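Local coordinates for protein AP endonuclease, family 2 (Brucella melitensis biovar Abortus, PDB 3NGF) that probably interconverts hydroxypyruvate and tartronate semialdehyde as a manganese-binding isomerase of the hyi family with a TIM-barrel fold, at residues T146-T154 and I162-V172; A181-I191 and F207-R218. All coordinates share one frame; numbering follows the deposited sequence.

How the contacts relate
Both contacts are buried parts of one TIM barrel and meet at its manganese ion. Contact 1 sets the end of strand 146-149 against the following helix, 165-175, so it is mostly apolar packing between barrel wall and outer layer, with one backbone hydrogen bond between the segments. Contact 2 joins strand 180-185, and the helix after it, to strand 207-212; here backbone bonds, amides and metal ligands do much of the work. Strands 146-149 and 180-185 are neighbours, with Val149 O probably bonded to Gln183 N. Glu150 comes from contact 1, Asp185 and Gln211 from contact 2, and two metal-bound waters belong to both.

Contact 1. Residues T146-T154 and I162-V172; sequences TVLVEPLNT and IVHQLEAVGLV. With MN (manganese (II) ion), chain C.
The side-chain amide of Gln165 lies with one face against the Pro151 ring, whose CB-CG edge spans it: Pro151 CB is 3.5 Å from Gln165 NE2, and Pro151 CG is 3.6 Å from Gln165 OE1. This is the strand-to-helix half of a beta-alpha-beta unit in the TIM barrel, where the chain leaving strand 146-149 is covered by the helix that begins at Gln165. A bend in the glutamine chain (chi2 -65°) turns the amide back over the proline. Its rotation is further fixed by a water that accepts from Gln165 NE2 and donates to Pro151 O, 2.7 Å from that oxygen; Gln165 OE1, although buried, has no polar partner in the model.

Deeper in the helix, Ala168 CB meets the same ring at Pro151 CG, 3.6 Å away. Val149 divides its two methyls between partners: CG1 touches Val172 CG2 at 3.6 Å, the two side chains passing in opposite directions, while CG2 meets Ile162 CG2 at 3.7 Å, with those side chains crossing at about a right angle. Phe129 and Phe133 of helix 122-140 also pack on Val149. Beyond the strand, Leu152 N donates to a lone pair of Ile162 O in the carbonyl plane, 3.0 Å away and nearly straight at 164°, joining the two ends of the loop between strand and helix, and the methyls of Thr154 and Val163 meet farther out.

The Glu150 side chain, a predicted proton donor/acceptor, leaves the backbone away from 162-172. With CG anti to the backbone N (chi1 -169°) and an extended chain, it brings OE2 to 2.2 Å from the manganese.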
# COMPACT_ATOMS: atom_id res chain seq x y z
N THR A 146 -2.00 12.08 -0.28
CA THR A 146 -3.08 11.31 -0.90
C THR A 146 -3.42 10.11 0.01
O THR A 146 -2.53 9.52 0.61
CB THR A 146 -2.66 10.81 -2.30
OG1 THR A 146 -2.52 11.92 -3.19
CG2 THR A 146 -3.69 9.79 -2.89
N VAL A 147 -4.71 9.80 0.15
CA VAL A 147 -5.17 8.61 0.87
C VAL A 147 -5.64 7.56 -0.13
O VAL A 147 -6.38 7.88 -1.07
CB VAL A 147 -6.29 8.92 1.90
CG1 VAL A 147 -7.48 9.63 1.26
CG2 VAL A 147 -6.72 7.66 2.66
N LEU A 148 -5.25 6.31 0.11
CA LEU A 148 -5.59 5.23 -0.81
C LEU A 148 -6.47 4.18 -0.20
O LEU A 148 -6.40 3.89 1.01
CB LEU A 148 -4.32 4.53 -1.32
CG LEU A 148 -3.27 5.39 -2.01
CD1 LEU A 148 -2.08 4.50 -2.47
CD2 LEU A 148 -3.87 6.22 -3.15
N VAL A 149 -7.26 3.57 -1.08
CA VAL A 149 -8.01 2.35 -0.78
C VAL A 149 -7.32 1.22 -1.53
O VAL A 149 -7.01 1.36 -2.73
CB VAL A 149 -9.51 2.46 -1.21
CG1 VAL A 149 -9.69 2.98 -2.67
CG2 VAL A 149 -10.27 1.10 -1.01
N GLU A 150 -7.08 0.10 -0.84
CA GLU A 150 -6.42 -1.07 -1.44
C GLU A 150 -7.33 -2.29 -1.47
O GLU A 150 -7.56 -2.90 -0.42
CB GLU A 150 -5.17 -1.48 -0.67
CG GLU A 150 -4.33 -2.52 -1.43
CD GLU A 150 -3.22 -3.18 -0.62
OE1 GLU A 150 -3.04 -2.95 0.58
OE2 GLU A 150 -2.51 -3.97 -1.25
N PRO A 151 -7.81 -2.66 -2.66
CA PRO A 151 -8.51 -3.96 -2.75
C PRO A 151 -7.57 -5.11 -2.37
O PRO A 151 -6.42 -5.14 -2.80
CB PRO A 151 -8.89 -4.04 -4.24
CG PRO A 151 -8.93 -2.62 -4.69
CD PRO A 151 -7.85 -1.93 -3.92
N LEU A 152 -8.08 -6.04 -1.56
CA LEU A 152 -7.33 -7.21 -1.15
C LEU A 152 -7.87 -8.43 -1.90
O LEU A 152 -8.37 -8.29 -3.04
CB LEU A 152 -7.34 -7.31 0.37
CG LEU A 152 -6.78 -6.06 1.10
CD1 LEU A 152 -6.78 -6.27 2.60
CD2 LEU A 152 -5.36 -5.67 0.59
N ASN A 153 -7.70 -9.63 -1.38
CA ASN A 153 -8.32 -10.80 -1.98
C ASN A 153 -8.96 -11.64 -0.88
O ASN A 153 -8.58 -11.53 0.28
CB ASN A 153 -7.31 -11.59 -2.82
CG ASN A 153 -6.39 -12.45 -1.98
OD1 ASN A 153 -6.80 -13.52 -1.48
ND2 ASN A 153 -5.13 -12.02 -1.84
N THR A 154 -9.92 -12.49 -1.27
CA THR A 154 -10.77 -13.20 -0.33
C THR A 154 -10.14 -14.50 0.21
O THR A 154 -10.67 -15.14 1.13
CB THR A 154 -12.13 -13.54 -0.98
OG1 THR A 154 -11.90 -14.23 -2.21
CG2 THR A 154 -12.91 -12.27 -1.28
N ILE A 162 -13.33 -4.54 0.62
CA ILE A 162 -13.11 -4.23 -0.80
C ILE A 162 -12.05 -5.16 -1.39
O ILE A 162 -10.91 -5.24 -0.89
CB ILE A 162 -12.77 -2.72 -1.02
CG1 ILE A 162 -12.52 -2.39 -2.50
CG2 ILE A 162 -11.58 -2.30 -0.16
CD1 ILE A 162 -13.69 -2.62 -3.37
N VAL A 163 -12.46 -5.93 -2.39
CA VAL A 163 -11.59 -6.96 -3.00
C VAL A 163 -11.60 -6.94 -4.54
O VAL A 163 -11.08 -7.87 -5.19
CB VAL A 163 -11.95 -8.38 -2.45
CG1 VAL A 163 -11.76 -8.44 -0.94
CG2 VAL A 163 -13.39 -8.78 -2.78
N HIS A 164 -12.21 -5.91 -5.15
CA HIS A 164 -12.23 -5.77 -6.62
C HIS A 164 -11.78 -4.39 -7.05
O HIS A 164 -12.20 -3.36 -6.46
CB HIS A 164 -13.60 -6.11 -7.20
CG HIS A 164 -13.96 -7.55 -7.06
ND1 HIS A 164 -13.44 -8.53 -7.88
CD2 HIS A 164 -14.80 -8.19 -6.20
CE1 HIS A 164 -13.92 -9.71 -7.52
NE2 HIS A 164 -14.75 -9.53 -6.51
N GLN A 165 -10.93 -4.35 -8.08
CA GLN A 165 -10.31 -3.07 -8.51
C GLN A 165 -11.26 -2.02 -9.07
O GLN A 165 -11.23 -0.87 -8.63
CB GLN A 165 -9.18 -3.33 -9.53
CG GLN A 165 -8.08 -4.23 -9.04
CD GLN A 165 -7.28 -3.63 -7.88
OE1 GLN A 165 -7.11 -2.41 -7.78
NE2 GLN A 165 -6.77 -4.51 -7.02
N LEU A 166 -12.07 -2.37 -10.07
CA LEU A 166 -12.95 -1.36 -10.67
C LEU A 166 -14.06 -0.95 -9.70
O LEU A 166 -14.56 0.18 -9.75
CB LEU A 166 -13.52 -1.86 -12.01
CG LEU A 166 -12.51 -2.09 -13.14
CD1 LEU A 166 -13.27 -2.51 -14.39
CD2 LEU A 166 -11.71 -0.84 -13.42
N GLU A 167 -14.44 -1.85 -8.79
CA GLU A 167 -15.40 -1.50 -7.74
C GLU A 167 -14.79 -0.41 -6.86
O GLU A 167 -15.48 0.53 -6.45
CB GLU A 167 -15.72 -2.73 -6.90
CG GLU A 167 -16.66 -2.46 -5.76
CD GLU A 167 -17.03 -3.72 -4.98
OE1 GLU A 167 -16.45 -4.81 -5.24
OE2 GLU A 167 -17.92 -3.60 -4.11
N ALA A 168 -13.49 -0.53 -6.58
CA ALA A 168 -12.80 0.48 -5.76
C ALA A 168 -12.72 1.81 -6.51
O ALA A 168 -12.89 2.89 -5.90
CB ALA A 168 -11.38 0.00 -5.35
N VAL A 169 -12.44 1.77 -7.81
CA VAL A 169 -12.46 2.98 -8.64
C VAL A 169 -13.82 3.68 -8.55
O VAL A 169 -13.90 4.91 -8.41
CB VAL A 169 -12.11 2.68 -10.09
CG1 VAL A 169 -12.39 3.88 -10.98
CG2 VAL A 169 -10.63 2.20 -10.20
N GLY A 170 -14.87 2.89 -8.60
CA GLY A 170 -16.24 3.40 -8.44
C GLY A 170 -16.48 4.04 -7.08
O GLY A 170 -17.13 5.11 -7.00
N LEU A 171 -15.97 3.41 -6.02
CA LEU A 171 -16.13 3.98 -4.68
C LEU A 171 -15.38 5.30 -4.56
O LEU A 171 -15.87 6.25 -3.97
CB LEU A 171 -15.66 3.01 -3.61
CG LEU A 171 -16.58 1.83 -3.29
CD1 LEU A 171 -15.83 0.88 -2.34
CD2 LEU A 171 -17.85 2.37 -2.64
N VAL A 172 -14.19 5.36 -5.13
CA VAL A 172 -13.42 6.60 -5.15
C VAL A 172 -14.11 7.75 -5.90
O VAL A 172 -14.03 8.90 -5.49
CB VAL A 172 -12.01 6.39 -5.70
CG1 VAL A 172 -11.34 7.78 -5.92
CG2 VAL A 172 -11.20 5.51 -4.75
MN MN C . -0.64 -4.90 -0.69
O HOH W 1 -0.75 -3.44 1.29
O HOH W 2 -4.98 -3.78 -4.67
O HOH W 3 -1.53 -6.46 0.70

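Contact 2. Residues A181-I191 and F207-R218; sequences AVQLDLYHAQI and FSHVQIASVPDR. With MN (manganese (II) ion), chain C.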
# COMPACT_ATOMS: atom_id res chain seq x y z
N ALA A 181 -7.19 7.90 -4.20
CA ALA A 181 -7.00 6.97 -5.32
C ALA A 181 -6.91 5.54 -4.85
O ALA A 181 -7.08 5.24 -3.68
CB ALA A 181 -5.77 7.34 -6.15
N VAL A 182 -6.68 4.65 -5.80
CA VAL A 182 -6.57 3.22 -5.56
C VAL A 182 -5.10 2.82 -5.42
O VAL A 182 -4.21 3.36 -6.11
CB VAL A 182 -7.20 2.44 -6.71
CG1 VAL A 182 -7.05 0.88 -6.51
CG2 VAL A 182 -8.69 2.82 -6.86
N GLN A 183 -4.84 1.92 -4.47
CA GLN A 183 -3.56 1.24 -4.34
C GLN A 183 -3.70 -0.10 -5.08
O GLN A 183 -4.45 -0.98 -4.63
CB GLN A 183 -3.25 1.04 -2.87
CG GLN A 183 -1.93 0.33 -2.55
CD GLN A 183 -1.59 0.39 -1.09
OE1 GLN A 183 -1.88 1.36 -0.41
NE2 GLN A 183 -0.94 -0.65 -0.59
N LEU A 184 -3.02 -0.23 -6.21
CA LEU A 184 -3.14 -1.40 -7.10
C LEU A 184 -2.03 -2.41 -6.79
O LEU A 184 -0.89 -2.27 -7.26
CB LEU A 184 -3.03 -0.90 -8.55
CG LEU A 184 -3.03 -1.93 -9.69
CD1 LEU A 184 -4.23 -2.87 -9.58
CD2 LEU A 184 -2.96 -1.24 -11.08
N ASP A 185 -2.35 -3.39 -5.95
CA ASP A 185 -1.45 -4.51 -5.64
C ASP A 185 -1.78 -5.62 -6.66
O ASP A 185 -2.91 -6.18 -6.69
CB ASP A 185 -1.66 -4.92 -4.18
CG ASP A 185 -0.77 -6.06 -3.72
OD1 ASP A 185 -0.45 -6.92 -4.54
OD2 ASP A 185 -0.42 -6.15 -2.52
N LEU A 186 -0.82 -5.88 -7.55
CA LEU A 186 -1.09 -6.74 -8.70
C LEU A 186 -1.26 -8.19 -8.29
O LEU A 186 -1.88 -9.02 -8.99
CB LEU A 186 -0.01 -6.56 -9.77
CG LEU A 186 -0.03 -5.21 -10.47
CD1 LEU A 186 1.21 -5.04 -11.33
CD2 LEU A 186 -1.32 -5.03 -11.30
N TYR A 187 -0.69 -8.53 -7.14
CA TYR A 187 -0.92 -9.85 -6.54
C TYR A 187 -2.44 -10.02 -6.25
O TYR A 187 -3.07 -11.03 -6.65
CB TYR A 187 -0.05 -9.98 -5.26
CG TYR A 187 -0.37 -11.17 -4.39
CD1 TYR A 187 0.17 -12.42 -4.66
CD2 TYR A 187 -1.19 -11.04 -3.29
CE1 TYR A 187 -0.14 -13.53 -3.86
CE2 TYR A 187 -1.49 -12.12 -2.47
CZ TYR A 187 -0.99 -13.36 -2.77
OH TYR A 187 -1.30 -14.42 -1.94
N HIS A 188 -3.03 -9.04 -5.57
CA HIS A 188 -4.45 -9.11 -5.27
C HIS A 188 -5.31 -9.01 -6.55
O HIS A 188 -6.31 -9.69 -6.67
CB HIS A 188 -4.83 -8.00 -4.29
CG HIS A 188 -4.20 -8.12 -2.93
ND1 HIS A 188 -4.22 -9.29 -2.20
CD2 HIS A 188 -3.62 -7.19 -2.14
CE1 HIS A 188 -3.64 -9.08 -1.03
NE2 HIS A 188 -3.25 -7.82 -0.98
N ALA A 189 -4.90 -8.16 -7.49
CA ALA A 189 -5.65 -7.92 -8.73
C ALA A 189 -5.66 -9.19 -9.57
O ALA A 189 -6.69 -9.54 -10.16
CB ALA A 189 -5.04 -6.79 -9.52
N GLN A 190 -4.53 -9.90 -9.61
CA GLN A 190 -4.48 -11.15 -10.38
C GLN A 190 -5.35 -12.28 -9.79
O GLN A 190 -5.92 -13.09 -10.54
CB GLN A 190 -3.02 -11.58 -10.54
CG GLN A 190 -2.78 -12.92 -11.24
CD GLN A 190 -3.44 -13.03 -12.60
OE1 GLN A 190 -3.86 -12.02 -13.20
NE2 GLN A 190 -3.55 -14.26 -13.10
N ILE A 191 -5.41 -12.36 -8.46
CA ILE A 191 -6.18 -13.38 -7.76
C ILE A 191 -7.69 -13.13 -7.91
O ILE A 191 -8.44 -14.08 -8.14
CB ILE A 191 -5.76 -13.49 -6.26
CG1 ILE A 191 -4.34 -14.06 -6.16
CG2 ILE A 191 -6.71 -14.34 -5.43
CD1 ILE A 191 -3.69 -13.89 -4.80
N PHE A 207 -4.81 5.10 -10.07
CA PHE A 207 -4.01 4.45 -9.04
C PHE A 207 -2.74 5.24 -8.78
O PHE A 207 -2.10 5.68 -9.73
CB PHE A 207 -3.71 2.96 -9.37
CG PHE A 207 -2.97 2.74 -10.65
CD1 PHE A 207 -3.65 2.65 -11.86
CD2 PHE A 207 -1.59 2.58 -10.65
CE1 PHE A 207 -2.95 2.47 -13.06
CE2 PHE A 207 -0.90 2.39 -11.84
CZ PHE A 207 -1.59 2.34 -13.04
N SER A 208 -2.40 5.43 -7.50
CA SER A 208 -1.24 6.25 -7.10
C SER A 208 -0.10 5.42 -6.52
O SER A 208 0.96 5.97 -6.19
CB SER A 208 -1.65 7.31 -6.09
OG SER A 208 -2.54 8.23 -6.68
N HIS A 209 -0.32 4.12 -6.39
CA HIS A 209 0.70 3.22 -5.89
C HIS A 209 0.40 1.85 -6.47
O HIS A 209 -0.76 1.52 -6.73
CB HIS A 209 0.74 3.19 -4.37
CG HIS A 209 1.96 2.52 -3.80
ND1 HIS A 209 3.24 2.93 -4.11
CD2 HIS A 209 2.09 1.45 -2.99
CE1 HIS A 209 4.11 2.13 -3.51
NE2 HIS A 209 3.44 1.22 -2.82
N VAL A 210 1.46 1.10 -6.68
CA VAL A 210 1.42 -0.24 -7.22
C VAL A 210 2.28 -1.10 -6.28
O VAL A 210 3.27 -0.64 -5.74
CB VAL A 210 1.95 -0.30 -8.67
CG1 VAL A 210 2.04 -1.77 -9.19
CG2 VAL A 210 1.09 0.56 -9.60
N GLN A 211 1.85 -2.33 -6.07
CA GLN A 211 2.62 -3.33 -5.35
C GLN A 211 2.68 -4.62 -6.17
O GLN A 211 1.81 -4.86 -7.02
CB GLN A 211 2.02 -3.62 -3.98
CG GLN A 211 2.22 -2.46 -2.99
CD GLN A 211 1.44 -2.68 -1.73
OE1 GLN A 211 0.30 -3.11 -1.77
NE2 GLN A 211 2.07 -2.42 -0.59
N ILE A 212 3.73 -5.39 -5.93
CA ILE A 212 4.00 -6.65 -6.64
C ILE A 212 4.47 -7.79 -5.73
O ILE A 212 5.10 -7.58 -4.68
CB ILE A 212 5.03 -6.47 -7.80
CG1 ILE A 212 6.43 -6.13 -7.27
CG2 ILE A 212 4.53 -5.42 -8.81
CD1 ILE A 212 7.54 -6.10 -8.35
N ALA A 213 4.13 -9.01 -6.15
CA ALA A 213 4.58 -10.24 -5.52
C ALA A 213 4.19 -11.37 -6.47
O ALA A 213 3.21 -11.24 -7.23
CB ALA A 213 3.92 -10.44 -4.11
N SER A 214 4.94 -12.46 -6.45
CA SER A 214 4.58 -13.61 -7.30
C SER A 214 3.19 -14.15 -6.98
O SER A 214 2.74 -14.10 -5.82
CB SER A 214 5.63 -14.73 -7.22
OG SER A 214 5.56 -15.45 -6.01
N VAL A 215 2.53 -14.67 -8.00
CA VAL A 215 1.24 -15.34 -7.86
C VAL A 215 1.45 -16.80 -8.29
O VAL A 215 1.98 -17.04 -9.36
CB VAL A 215 0.15 -14.65 -8.71
CG1 VAL A 215 -1.18 -15.42 -8.61
CG2 VAL A 215 -0.04 -13.18 -8.30
N PRO A 216 1.02 -17.77 -7.47
CA PRO A 216 0.22 -17.59 -6.26
C PRO A 216 0.98 -17.51 -4.93
O PRO A 216 0.35 -17.29 -3.88
CB PRO A 216 -0.66 -18.84 -6.28
CG PRO A 216 0.27 -19.91 -6.81
CD PRO A 216 1.07 -19.20 -7.87
N ASP A 217 2.30 -17.71 -4.91
CA ASP A 217 2.97 -17.95 -3.63
C ASP A 217 3.56 -16.73 -2.90
O ASP A 217 4.11 -16.89 -1.82
CB ASP A 217 4.02 -19.04 -3.77
CG ASP A 217 3.39 -20.39 -4.05
OD1 ASP A 217 2.37 -20.72 -3.39
OD2 ASP A 217 3.90 -21.08 -4.92
N ARG A 218 3.41 -15.57 -3.50
CA ARG A 218 3.70 -14.26 -2.87
C ARG A 218 5.18 -14.11 -2.52
O ARG A 218 5.53 -13.61 -1.46
CB ARG A 218 2.77 -14.02 -1.68
CG ARG A 218 2.47 -12.55 -1.43
CD ARG A 218 1.44 -12.34 -0.33
NE ARG A 218 1.04 -10.93 -0.27
CZ ARG A 218 0.06 -10.45 0.50
NH1 ARG A 218 -0.61 -11.24 1.33
NH2 ARG A 218 -0.22 -9.16 0.46
MN MN C . -0.64 -4.90 -0.69
O HOH W 4 1.40 -8.42 -1.98
O HOH W 5 -2.24 -16.74 -3.26
O HOH W 3 -1.53 -6.46 0.70
O HOH W 1 -0.75 -3.44 1.29
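Gln211 OE1 is held twice: it binds the manganese at 2.3 Å and accepts from Gln183 NE2 at 3.0 Å, the donor standing well above the carbonyl plane and the two amides turned 83° apart. These residues sit on neighbouring parallel strands of the TIM barrel, 181-185 and 209-212, whose axes run 20° apart. Gln183 is a second-shell residue: its extended chain probably helps to position the Gln211 amide, and Gln211 NE2 in turn bonds to Glu41.

Asp185 supplies OD2 to the same ion, 2.2 Å away, while its OD1 makes weak capping bonds to Tyr187 N and His188 N at the start of the next helix. Glu150 and Glu247 complete the protein ligands. Backbone bonds continue past the aspartate, where Leu186 N reaches Gln211 O at 2.9 Å, almost straight.

On the outer side of the sheet, Leu184 CD2 sits over the centre of the Phe207 ring, a CH-pi contact 3.9 Å from its centroid. Beyond the strands, Tyr187 is clasped between Ile191 CD1 on one face and Arg218 on the opposite one. Arg218 CG makes the CH-pi contact, and the guanidinium lies farther along, toward the rim and only 11° from parallel to the ring. The His188 ring, hydrogen-bonded through ND1 to Asn153, has Arg218 NH2 3.6 Å from its NE2, an atom hydrogen-bonded to a manganese-bound water at 2.8 Å.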